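Local atomic coordinates of major capsid protein (Paramecium bursaria Chlorella virus 1, PDB entry 5TIP), a protein that self-assembles as trimers into the large icosahedral capsid of a chlorovirus and carries host-added N-linked glycans. Residues E90-G101 with E171-V182; N306-S314 with V395-A404. All coordinates share one frame; numbering follows the deposited sequence.

Overall arrangement
Along the chain the two contacts come in series: 90-101 with 171-182 closes before 306-314 meets 395-404. Their centres are 37 Å apart, on opposite sides of the chain's centre, and their nearest atoms stay about 20 Å apart, so they do not touch. Interaction 1 pairs the two inner strands of a four-stranded antiparallel sheet in the N-terminal half of the capsid protein. Interaction 2 belongs to the C-terminal half, where strands 312-319 and 402-404 both pair with strand 376-387. The two halves, both of the hexon clan, are consistent with the double jelly roll of such capsid proteins; interaction 1 builds sheet, whereas interaction 2 secures a glycosylated loop that meets a second subunit.

Interaction 1: residues E90-G101 with E171-V182; sequences ELLQDVELEIGG and EVKLYFTLASQV
Gln93 and Asp94 both face Thr177, a classic beta bulge that shifts the register by one residue just after helix 87-91 gives way to strand 92-99. Thr177 O takes both amides weakly: Gln93 N is near, at 2.9 Å, but its N-H...O angle is only 128°. A side-chain bond reinforces the bulge, for Thr177 OG1 donates to Asp94 OD1 (2.9 Å) on the syn side, 27° out of the carboxylate plane. Asp94 CG sits between its backbone N and carbonyl carbon (chi1 56°), which brings the carboxylate across to the threonine; Lys54 is a further partner of Thr177 OG1.

Beyond the bulge the strands run antiparallel, with two backbone hydrogen bonds at each of the pairs Glu96-Tyr175 and Glu98-Lys173. On the face bearing these residues, Tyr175 OH donates to Glu98 OE2 (3.2 Å), arriving from above the carboxylate plane, and accepts from Lys173 NZ at 2.9 Å. Glu98 CB meets the tyrosine ring at its edge. The other face is apolar: Leu92 CD1 lies 3.4 Å from Phe176 CD1, while Val95 CG2 reaches Phe176 CE1 at 3.7 Å, and Phe176 also touches Val71 of strand 65-76.

The chemistry thus divides by face: leucine, valine and phenylalanine pack toward the neighbouring sheet of the jelly-roll sandwich, whereas the polar face links acids, hydroxyls and a lysine whose bond to Tyr175 OH would polarise that hydroxyl toward donating to Glu98.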
loop_
_atom_site.group_PDB
_atom_site.type_symbol
_atom_site.label_atom_id
_atom_site.label_comp_id
_atom_site.label_asym_id
_atom_site.label_seq_id
_atom_site.Cartn_x
_atom_site.Cartn_y
_atom_site.Cartn_z
ATOM N N GLU A 90 11.537 -4.357 21.634
ATOM C CA GLU A 90 11.429 -4.994 22.942
ATOM C C GLU A 90 12.178 -4.212 24.011
ATOM O O GLU A 90 11.745 -4.182 25.169
ATOM C CB GLU A 90 11.957 -6.427 22.880
ATOM C CG GLU A 90 11.832 -7.172 24.200
ATOM C CD GLU A 90 12.458 -8.548 24.163
ATOM O OE1 GLU A 90 13.113 -8.882 23.153
ATOM O OE2 GLU A 90 12.299 -9.297 25.150
ATOM N N LEU A 91 13.298 -3.579 23.646
ATOM C CA LEU A 91 14.088 -2.841 24.627
ATOM C C LEU A 91 13.263 -1.742 25.282
ATOM O O LEU A 91 13.420 -1.465 26.477
ATOM C CB LEU A 91 15.336 -2.258 23.963
ATOM C CG LEU A 91 16.325 -1.536 24.880
ATOM C CD1 LEU A 91 16.844 -2.491 25.943
ATOM C CD2 LEU A 91 17.470 -0.960 24.072
ATOM N N LEU A 92 12.376 -1.106 24.516
ATOM C CA LEU A 92 11.460 -0.101 25.049
ATOM C C LEU A 92 10.284 -0.839 25.682
ATOM O O LEU A 92 9.208 -0.990 25.094
ATOM C CB LEU A 92 11.011 0.848 23.946
ATOM C CG LEU A 92 10.582 2.245 24.385
ATOM C CD1 LEU A 92 11.741 2.931 25.077
ATOM C CD2 LEU A 92 10.105 3.059 23.194
ATOM N N GLN A 93 10.501 -1.310 26.914
ATOM C CA GLN A 93 9.526 -2.186 27.560
ATOM C C GLN A 93 8.198 -1.474 27.782
ATOM O O GLN A 93 7.129 -2.034 27.512
ATOM C CB GLN A 93 10.082 -2.712 28.882
ATOM C CG GLN A 93 9.100 -3.578 29.651
ATOM C CD GLN A 93 9.733 -4.253 30.847
ATOM O OE1 GLN A 93 10.561 -5.151 30.699
ATOM N NE2 GLN A 93 9.349 -3.822 32.044
ATOM N N ASP A 94 8.243 -0.242 28.282
ATOM C CA ASP A 94 7.033 0.558 28.396
ATOM C C ASP A 94 7.413 2.030 28.391
ATOM O O ASP A 94 8.519 2.401 28.793
ATOM C CB ASP A 94 6.222 0.207 29.654
ATOM C CG ASP A 94 7.023 0.345 30.937
ATOM O OD1 ASP A 94 7.295 1.490 31.356
ATOM O OD2 ASP A 94 7.364 -0.697 31.537
ATOM N N VAL A 95 6.483 2.861 27.926
ATOM C CA VAL A 95 6.672 4.305 27.867
ATOM C C VAL A 95 5.379 4.971 28.320
ATOM O O VAL A 95 4.290 4.598 27.873
ATOM C CB VAL A 95 7.081 4.776 26.456
ATOM C CG1 VAL A 95 6.160 4.185 25.398
ATOM C CG2 VAL A 95 7.101 6.295 26.379
ATOM N N GLU A 96 5.500 5.935 29.230
ATOM C CA GLU A 96 4.363 6.602 29.848
ATOM C C GLU A 96 4.394 8.086 29.517
ATOM O O GLU A 96 5.435 8.736 29.659
ATOM C CB GLU A 96 4.381 6.401 31.366
ATOM C CG GLU A 96 3.230 7.055 32.104
ATOM C CD GLU A 96 3.364 6.914 33.606
ATOM O OE1 GLU A 96 4.393 6.374 34.062
ATOM O OE2 GLU A 96 2.445 7.347 34.332
ATOM N N LEU A 97 3.257 8.617 29.073
ATOM C CA LEU A 97 3.110 10.037 28.779
ATOM C C LEU A 97 2.421 10.726 29.950
ATOM O O LEU A 97 1.370 10.271 30.413
ATOM C CB LEU A 97 2.310 10.248 27.493
ATOM C CG LEU A 97 1.977 11.706 27.170
ATOM C CD1 LEU A 97 3.243 12.477 26.830
ATOM C CD2 LEU A 97 0.966 11.794 26.040
ATOM N N GLU A 98 3.012 11.822 30.425
ATOM C CA GLU A 98 2.530 12.530 31.605
ATOM C C GLU A 98 2.466 14.025 31.331
ATOM O O GLU A 98 3.432 14.606 30.829
ATOM C CB GLU A 98 3.442 12.256 32.806
ATOM C CG GLU A 98 3.040 12.976 34.077
ATOM C CD GLU A 98 4.051 12.789 35.192
ATOM O OE1 GLU A 98 4.099 11.686 35.777
ATOM O OE2 GLU A 98 4.804 13.745 35.477
ATOM N N ILE A 99 1.334 14.641 31.667
ATOM C CA ILE A 99 1.143 16.085 31.558
ATOM C C ILE A 99 0.737 16.614 32.927
ATOM O O ILE A 99 -0.314 16.233 33.458
ATOM C CB ILE A 99 0.091 16.459 30.502
ATOM C CG1 ILE A 99 0.532 16.009 29.108
ATOM C CG2 ILE A 99 -0.177 17.957 30.527
ATOM C CD1 ILE A 99 -0.484 16.312 28.026
ATOM N N GLY A 100 1.562 17.492 33.490
ATOM C CA GLY A 100 1.250 18.087 34.780
ATOM C C GLY A 100 1.128 17.074 35.896
ATOM O O GLY A 100 0.289 17.235 36.791
ATOM N N GLY A 101 1.941 16.023 35.858
ATOM C CA GLY A 101 1.869 14.983 36.857
ATOM C C GLY A 101 0.790 13.951 36.624
ATOM O O GLY A 101 0.704 12.985 37.393
ATOM N N GLU A 171 4.110 20.377 33.190
ATOM C CA GLU A 171 5.281 19.746 32.604
ATOM C C GLU A 171 4.869 18.498 31.836
ATOM O O GLU A 171 4.047 17.706 32.307
ATOM C CB GLU A 171 6.290 19.383 33.695
ATOM C CG GLU A 171 6.928 20.583 34.385
ATOM C CD GLU A 171 7.751 20.192 35.601
ATOM O OE1 GLU A 171 7.763 18.993 35.953
ATOM O OE2 GLU A 171 8.386 21.083 36.205
ATOM N N VAL A 172 5.444 18.327 30.649
ATOM C CA VAL A 172 5.227 17.138 29.835
ATOM C C VAL A 172 6.438 16.234 30.000
ATOM O O VAL A 172 7.572 16.645 29.723
ATOM C CB VAL A 172 4.993 17.495 28.359
ATOM C CG1 VAL A 172 4.779 16.234 27.541
ATOM C CG2 VAL A 172 3.800 18.423 28.226
ATOM N N LYS A 173 6.208 15.004 30.452
ATOM C CA LYS A 173 7.291 14.079 30.742
ATOM C C LYS A 173 7.016 12.720 30.113
ATOM O O LYS A 173 5.863 12.321 29.931
ATOM C CB LYS A 173 7.503 13.922 32.255
ATOM C CG LYS A 173 7.959 15.198 32.943
ATOM C CD LYS A 173 8.345 14.942 34.389
ATOM C CE LYS A 173 9.560 14.036 34.472
ATOM N NZ LYS A 173 9.914 13.710 35.881
ATOM N N LEU A 174 8.098 12.016 29.790
ATOM C CA LEU A 174 8.051 10.646 29.297
ATOM C C LEU A 174 8.856 9.766 30.237
ATOM O O LEU A 174 9.990 10.107 30.587
ATOM C CB LEU A 174 8.609 10.544 27.876
ATOM C CG LEU A 174 7.816 11.206 26.753
ATOM C CD1 LEU A 174 8.656 11.267 25.492
ATOM C CD2 LEU A 174 6.525 10.448 26.503
ATOM N N TYR A 175 8.274 8.645 30.650
ATOM C CA TYR A 175 8.922 7.710 31.563
ATOM C C TYR A 175 9.184 6.408 30.818
ATOM O O TYR A 175 8.243 5.702 30.442
ATOM C CB TYR A 175 8.056 7.475 32.800
ATOM C CG TYR A 175 7.909 8.706 33.660
ATOM C CD1 TYR A 175 8.846 9.013 34.638
ATOM C CD2 TYR A 175 6.839 9.571 33.485
ATOM C CE1 TYR A 175 8.717 10.145 35.420
ATOM C CE2 TYR A 175 6.701 10.703 34.259
ATOM C CZ TYR A 175 7.640 10.987 35.226
ATOM O OH TYR A 175 7.500 12.115 36.001
ATOM N N PHE A 176 10.456 6.094 30.605
ATOM C CA PHE A 176 10.848 4.892 29.888
ATOM C C PHE A 176 11.286 3.806 30.862
ATOM O O PHE A 176 11.862 4.084 31.917
ATOM C CB PHE A 176 11.977 5.189 28.899
ATOM C CG PHE A 176 11.629 6.234 27.879
ATOM C CD1 PHE A 176 11.005 5.883 26.694
ATOM C CD2 PHE A 176 11.931 7.566 28.101
ATOM C CE1 PHE A 176 10.686 6.838 25.751
ATOM C CE2 PHE A 176 11.614 8.528 27.162
ATOM C CZ PHE A 176 10.991 8.163 25.984
ATOM N N THR A 177 11.013 2.559 30.490
ATOM C CA THR A 177 11.502 1.390 31.208
ATOM C C THR A 177 12.167 0.474 30.197
ATOM O O THR A 177 11.530 0.055 29.226
ATOM C CB THR A 177 10.367 0.656 31.929
ATOM O OG1 THR A 177 9.758 1.529 32.888
ATOM C CG2 THR A 177 10.893 -0.583 32.637
ATOM N N LEU A 178 13.445 0.174 30.412
ATOM C CA LEU A 178 14.198 -0.652 29.482
ATOM C C LEU A 178 14.095 -2.119 29.866
ATOM O O LEU A 178 14.101 -2.467 31.050
ATOM C CB LEU A 178 15.666 -0.231 29.438
ATOM C CG LEU A 178 15.953 1.191 28.967
ATOM C CD1 LEU A 178 17.442 1.350 28.730
ATOM C CD2 LEU A 178 15.157 1.511 27.712
ATOM N N ALA A 179 13.995 -2.975 28.853
ATOM C CA ALA A 179 13.926 -4.407 29.098
ATOM C C ALA A 179 15.228 -4.900 29.716
ATOM O O ALA A 179 16.298 -4.320 29.514
ATOM C CB ALA A 179 13.640 -5.157 27.797
ATOM N N SER A 180 15.127 -5.984 30.482
ATOM C CA SER A 180 16.306 -6.533 31.139
ATOM C C SER A 180 17.079 -7.454 30.204
ATOM O O SER A 180 18.305 -7.346 30.086
ATOM C CB SER A 180 15.895 -7.278 32.409
ATOM O OG SER A 180 15.198 -6.419 33.293
ATOM N N GLN A 181 16.377 -8.357 29.525
ATOM C CA GLN A 181 17.002 -9.362 28.677
ATOM C C GLN A 181 16.412 -9.265 27.279
ATOM O O GLN A 181 15.191 -9.340 27.113
ATOM C CB GLN A 181 16.787 -10.766 29.250
ATOM C CG GLN A 181 17.138 -10.882 30.726
ATOM C CD GLN A 181 17.005 -12.295 31.252
ATOM O OE1 GLN A 181 16.520 -13.186 30.555
ATOM N NE2 GLN A 181 17.448 -12.511 32.486
ATOM N N VAL A 182 17.277 -9.103 26.280
ATOM C CA VAL A 182 16.867 -8.966 24.885
ATOM C C VAL A 182 17.575 -10.046 24.077
ATOM O O VAL A 182 18.811 -10.077 24.018
ATOM C CB VAL A 182 17.171 -7.567 24.327
ATOM C CG1 VAL A 182 16.724 -7.478 22.883
ATOM C CG2 VAL A 182 16.483 -6.500 25.166
HETATM O O HOH W 1 13.430 -10.990 26.577
HETATM O O HOH W 2 12.644 -7.149 31.396
HETATM O O HOH W 3 12.924 -4.271 33.119
HETATM O O HOH W 4 4.498 16.099 34.583
#

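Interaction 2: residues N306-S314 with V395-A404; sequences NEQLAVLDS and VLGNTETVTA. With BGC (beta-D-glucopyranose), chain G.
Gln308 reaches with its carboxamide into the loop leading into strand 402-404, where NE2 donates to Thr399 O (3.0 Å) at an N-H...O angle of 162°. The acceptor lies 1° out of the amide plane, and the approach is nearly along the C=O axis. Gln308 NE2 also makes a short but weak bond to Val402 O (2.7 Å). A bend at chi2 (75°) after an extended first torsion turns the amide toward these carbonyls. Gln308 OE1 accepts from a water 2.7 Å away, which in turn accepts from Asn398 N.

The backbone of Gln308 is held as well: Thr403 OG1 donates to Gln308 O (2.9 Å), in the carbonyl plane and on a lone pair. Nearby, the side chains of Leu309 and Val395 cross at about a right angle, CD2 of Leu309 lying 3.9 Å from CG1 of Val395.

Further out, Asn306 OD1 accepts from Gln308 N in an Asx turn that sets up the 3-10 segment. Asn398 ND2 is bonded covalently to C1 of the glucose, whose O2 donates to Gly397 O, and also donates to Ala394 O; Glu400 forms a salt bridge with Arg145 of a second subunit.

One glutamine side chain therefore ties together carbonyls on both sides of Glu400, in a loop that carries a glycan and borders a subunit interface.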
loop_
_atom_site.group_PDB
_atom_site.type_symbol
_atom_site.label_atom_id
_atom_site.label_comp_id
_atom_site.label_asym_id
_atom_site.label_seq_id
_atom_site.Cartn_x
_atom_site.Cartn_y
_atom_site.Cartn_z
ATOM N N ASN A 306 0.501 -18.969 9.455
ATOM C CA ASN A 306 -0.127 -20.284 9.469
ATOM C C ASN A 306 -1.148 -20.331 10.599
ATOM O O ASN A 306 -0.780 -20.319 11.777
ATOM C CB ASN A 306 0.929 -21.370 9.636
ATOM C CG ASN A 306 0.419 -22.737 9.245
ATOM O OD1 ASN A 306 -0.786 -22.983 9.243
ATOM N ND2 ASN A 306 1.336 -23.636 8.908
ATOM N N GLU A 307 -2.432 -20.375 10.236
ATOM C CA GLU A 307 -3.486 -20.463 11.242
ATOM C C GLU A 307 -3.415 -21.775 12.015
ATOM O O GLU A 307 -3.845 -21.837 13.173
ATOM C CB GLU A 307 -4.853 -20.295 10.573
ATOM C CG GLU A 307 -6.046 -20.597 11.466
ATOM C CD GLU A 307 -6.123 -19.688 12.681
ATOM O OE1 GLU A 307 -5.609 -18.548 12.616
ATOM O OE2 GLU A 307 -6.693 -20.120 13.706
ATOM N N GLN A 308 -2.860 -22.825 11.404
ATOM C CA GLN A 308 -2.762 -24.116 12.072
ATOM C C GLN A 308 -1.952 -24.037 13.360
ATOM O O GLN A 308 -2.141 -24.871 14.252
ATOM C CB GLN A 308 -2.142 -25.148 11.125
ATOM C CG GLN A 308 -2.245 -26.583 11.608
ATOM C CD GLN A 308 -3.645 -27.139 11.450
ATOM O OE1 GLN A 308 -4.100 -27.397 10.335
ATOM N NE2 GLN A 308 -4.345 -27.310 12.566
ATOM N N LEU A 309 -1.059 -23.057 13.478
ATOM C CA LEU A 309 -0.233 -22.888 14.665
ATOM C C LEU A 309 -0.829 -21.924 15.686
ATOM O O LEU A 309 -0.230 -21.724 16.747
ATOM C CB LEU A 309 1.173 -22.420 14.270
ATOM C CG LEU A 309 1.943 -23.331 13.310
ATOM C CD1 LEU A 309 3.309 -22.746 12.993
ATOM C CD2 LEU A 309 2.084 -24.726 13.897
ATOM N N ALA A 310 -1.978 -21.317 15.393
ATOM C CA ALA A 310 -2.671 -20.496 16.375
ATOM C C ALA A 310 -3.487 -21.379 17.314
ATOM O O ALA A 310 -3.816 -22.526 16.999
ATOM C CB ALA A 310 -3.569 -19.472 15.681
ATOM N N VAL A 311 -3.821 -20.833 18.483
ATOM C CA VAL A 311 -4.365 -21.668 19.550
ATOM C C VAL A 311 -5.871 -21.478 19.703
ATOM O O VAL A 311 -6.581 -22.392 20.139
ATOM C CB VAL A 311 -3.629 -21.393 20.875
ATOM C CG1 VAL A 311 -3.938 -19.998 21.401
ATOM C CG2 VAL A 311 -3.947 -22.466 21.909
ATOM N N LEU A 312 -6.375 -20.298 19.345
ATOM C CA LEU A 312 -7.780 -19.978 19.573
ATOM C C LEU A 312 -8.655 -20.662 18.529
ATOM O O LEU A 312 -8.441 -20.499 17.324
ATOM C CB LEU A 312 -7.996 -18.466 19.545
ATOM C CG LEU A 312 -9.418 -18.004 19.879
ATOM C CD1 LEU A 312 -9.838 -18.465 21.270
ATOM C CD2 LEU A 312 -9.554 -16.492 19.748
ATOM N N ASP A 313 -9.635 -21.436 18.995
ATOM C CA ASP A 313 -10.571 -22.103 18.096
ATOM C C ASP A 313 -11.775 -21.228 17.766
ATOM O O ASP A 313 -12.112 -21.055 16.592
ATOM C CB ASP A 313 -11.050 -23.427 18.700
ATOM C CG ASP A 313 -12.083 -24.117 17.834
ATOM O OD1 ASP A 313 -11.836 -24.259 16.618
ATOM O OD2 ASP A 313 -13.142 -24.512 18.363
ATOM N N SER A 314 -12.436 -20.683 18.784
ATOM C CA SER A 314 -13.593 -19.828 18.567
ATOM C C SER A 314 -13.666 -18.802 19.687
ATOM O O SER A 314 -13.031 -18.952 20.733
ATOM C CB SER A 314 -14.889 -20.644 18.495
ATOM O OG SER A 314 -15.141 -21.319 19.716
ATOM N N VAL A 395 1.868 -31.528 11.029
ATOM C CA VAL A 395 1.571 -30.103 11.132
ATOM C C VAL A 395 0.985 -29.570 9.829
ATOM O O VAL A 395 0.031 -28.783 9.840
ATOM C CB VAL A 395 2.833 -29.324 11.551
ATOM C CG1 VAL A 395 2.557 -27.828 11.567
ATOM C CG2 VAL A 395 3.317 -29.784 12.919
ATOM N N LEU A 396 1.530 -29.991 8.688
ATOM C CA LEU A 396 1.076 -29.492 7.396
ATOM C C LEU A 396 -0.156 -30.215 6.863
ATOM O O LEU A 396 -0.589 -29.915 5.746
ATOM C CB LEU A 396 2.205 -29.594 6.368
ATOM C CG LEU A 396 3.464 -28.774 6.652
ATOM C CD1 LEU A 396 4.497 -28.985 5.556
ATOM C CD2 LEU A 396 3.126 -27.299 6.806
ATOM N N GLY A 397 -0.728 -31.151 7.617
ATOM C CA GLY A 397 -1.902 -31.863 7.151
ATOM C C GLY A 397 -2.840 -32.302 8.257
ATOM O O GLY A 397 -2.928 -33.496 8.558
ATOM N N ASN A 398 -3.551 -31.358 8.867
ATOM C CA ASN A 398 -4.466 -31.678 9.953
ATOM C C ASN A 398 -5.742 -30.861 9.786
ATOM O O ASN A 398 -5.944 -30.176 8.779
ATOM C CB ASN A 398 -3.805 -31.439 11.313
ATOM C CG ASN A 398 -3.823 -32.672 12.186
ATOM O OD1 ASN A 398 -4.847 -33.016 12.778
ATOM N ND2 ASN A 398 -2.685 -33.347 12.271
ATOM N N THR A 399 -6.605 -30.937 10.796
ATOM C CA THR A 399 -7.949 -30.389 10.749
ATOM C C THR A 399 -7.998 -29.011 11.412
ATOM O O THR A 399 -6.985 -28.459 11.846
ATOM C CB THR A 399 -8.926 -31.362 11.407
ATOM O OG1 THR A 399 -8.566 -31.548 12.781
ATOM C CG2 THR A 399 -8.888 -32.706 10.697
ATOM N N GLU A 400 -9.210 -28.454 11.496
ATOM C CA GLU A 400 -9.368 -27.048 11.855
ATOM C C GLU A 400 -9.278 -26.797 13.355
ATOM O O GLU A 400 -8.759 -25.755 13.771
ATOM C CB GLU A 400 -10.710 -26.521 11.338
ATOM C CG GLU A 400 -10.950 -25.046 11.638
ATOM C CD GLU A 400 -12.384 -24.617 11.397
ATOM O OE1 GLU A 400 -13.241 -25.493 11.159
ATOM O OE2 GLU A 400 -12.656 -23.399 11.459
ATOM N N THR A 401 -9.758 -27.724 14.181
ATOM C CA THR A 401 -9.919 -27.479 15.608
ATOM C C THR A 401 -8.754 -28.010 16.437
ATOM O O THR A 401 -8.893 -28.164 17.656
ATOM C CB THR A 401 -11.233 -28.083 16.102
ATOM O OG1 THR A 401 -11.229 -29.497 15.868
ATOM C CG2 THR A 401 -12.409 -27.457 15.368
ATOM N N VAL A 402 -7.615 -28.304 15.808
ATOM C CA VAL A 402 -6.446 -28.803 16.517
ATOM C C VAL A 402 -5.227 -27.970 16.146
ATOM O O VAL A 402 -5.184 -27.309 15.106
ATOM C CB VAL A 402 -6.184 -30.297 16.225
ATOM C CG1 VAL A 402 -7.280 -31.156 16.836
ATOM C CG2 VAL A 402 -6.095 -30.534 14.729
ATOM N N THR A 403 -4.228 -28.006 17.026
ATOM C CA THR A 403 -2.963 -27.319 16.804
ATOM C C THR A 403 -1.849 -28.145 17.434
ATOM O O THR A 403 -2.089 -29.198 18.031
ATOM C CB THR A 403 -2.992 -25.894 17.366
ATOM O OG1 THR A 403 -1.755 -25.237 17.066
ATOM C CG2 THR A 403 -3.193 -25.919 18.870
ATOM N N ALA A 404 -0.619 -27.663 17.285
ATOM C CA ALA A 404 0.541 -28.378 17.800
ATOM C C ALA A 404 0.516 -28.435 19.323
ATOM O O ALA A 404 0.003 -27.536 19.993
ATOM C CB ALA A 404 1.832 -27.716 17.324
HETATM C C2 BGC G . -2.525 -35.668 11.670
HETATM C C3 BGC G . -2.509 -37.103 12.176
HETATM C C4 BGC G . -1.676 -37.181 13.445
HETATM C C5 BGC G . -2.179 -36.179 14.474
HETATM C C6 BGC G . -1.340 -36.236 15.746
HETATM C C1 BGC G . -2.922 -34.688 12.768
HETATM O O2 BGC G . -3.442 -35.559 10.575
HETATM O O3 BGC G . -1.906 -37.938 11.187
HETATM O O4 BGC G . -1.738 -38.505 13.988
HETATM O O5 BGC G . -2.121 -34.859 13.936
HETATM O O6 BGC G . -0.010 -35.791 15.459
HETATM O O HOH W 5 -0.261 -26.330 8.366
HETATM O O HOH W 6 -2.881 -28.403 8.173
HETATM O O HOH W 7 -10.552 -23.128 14.530
#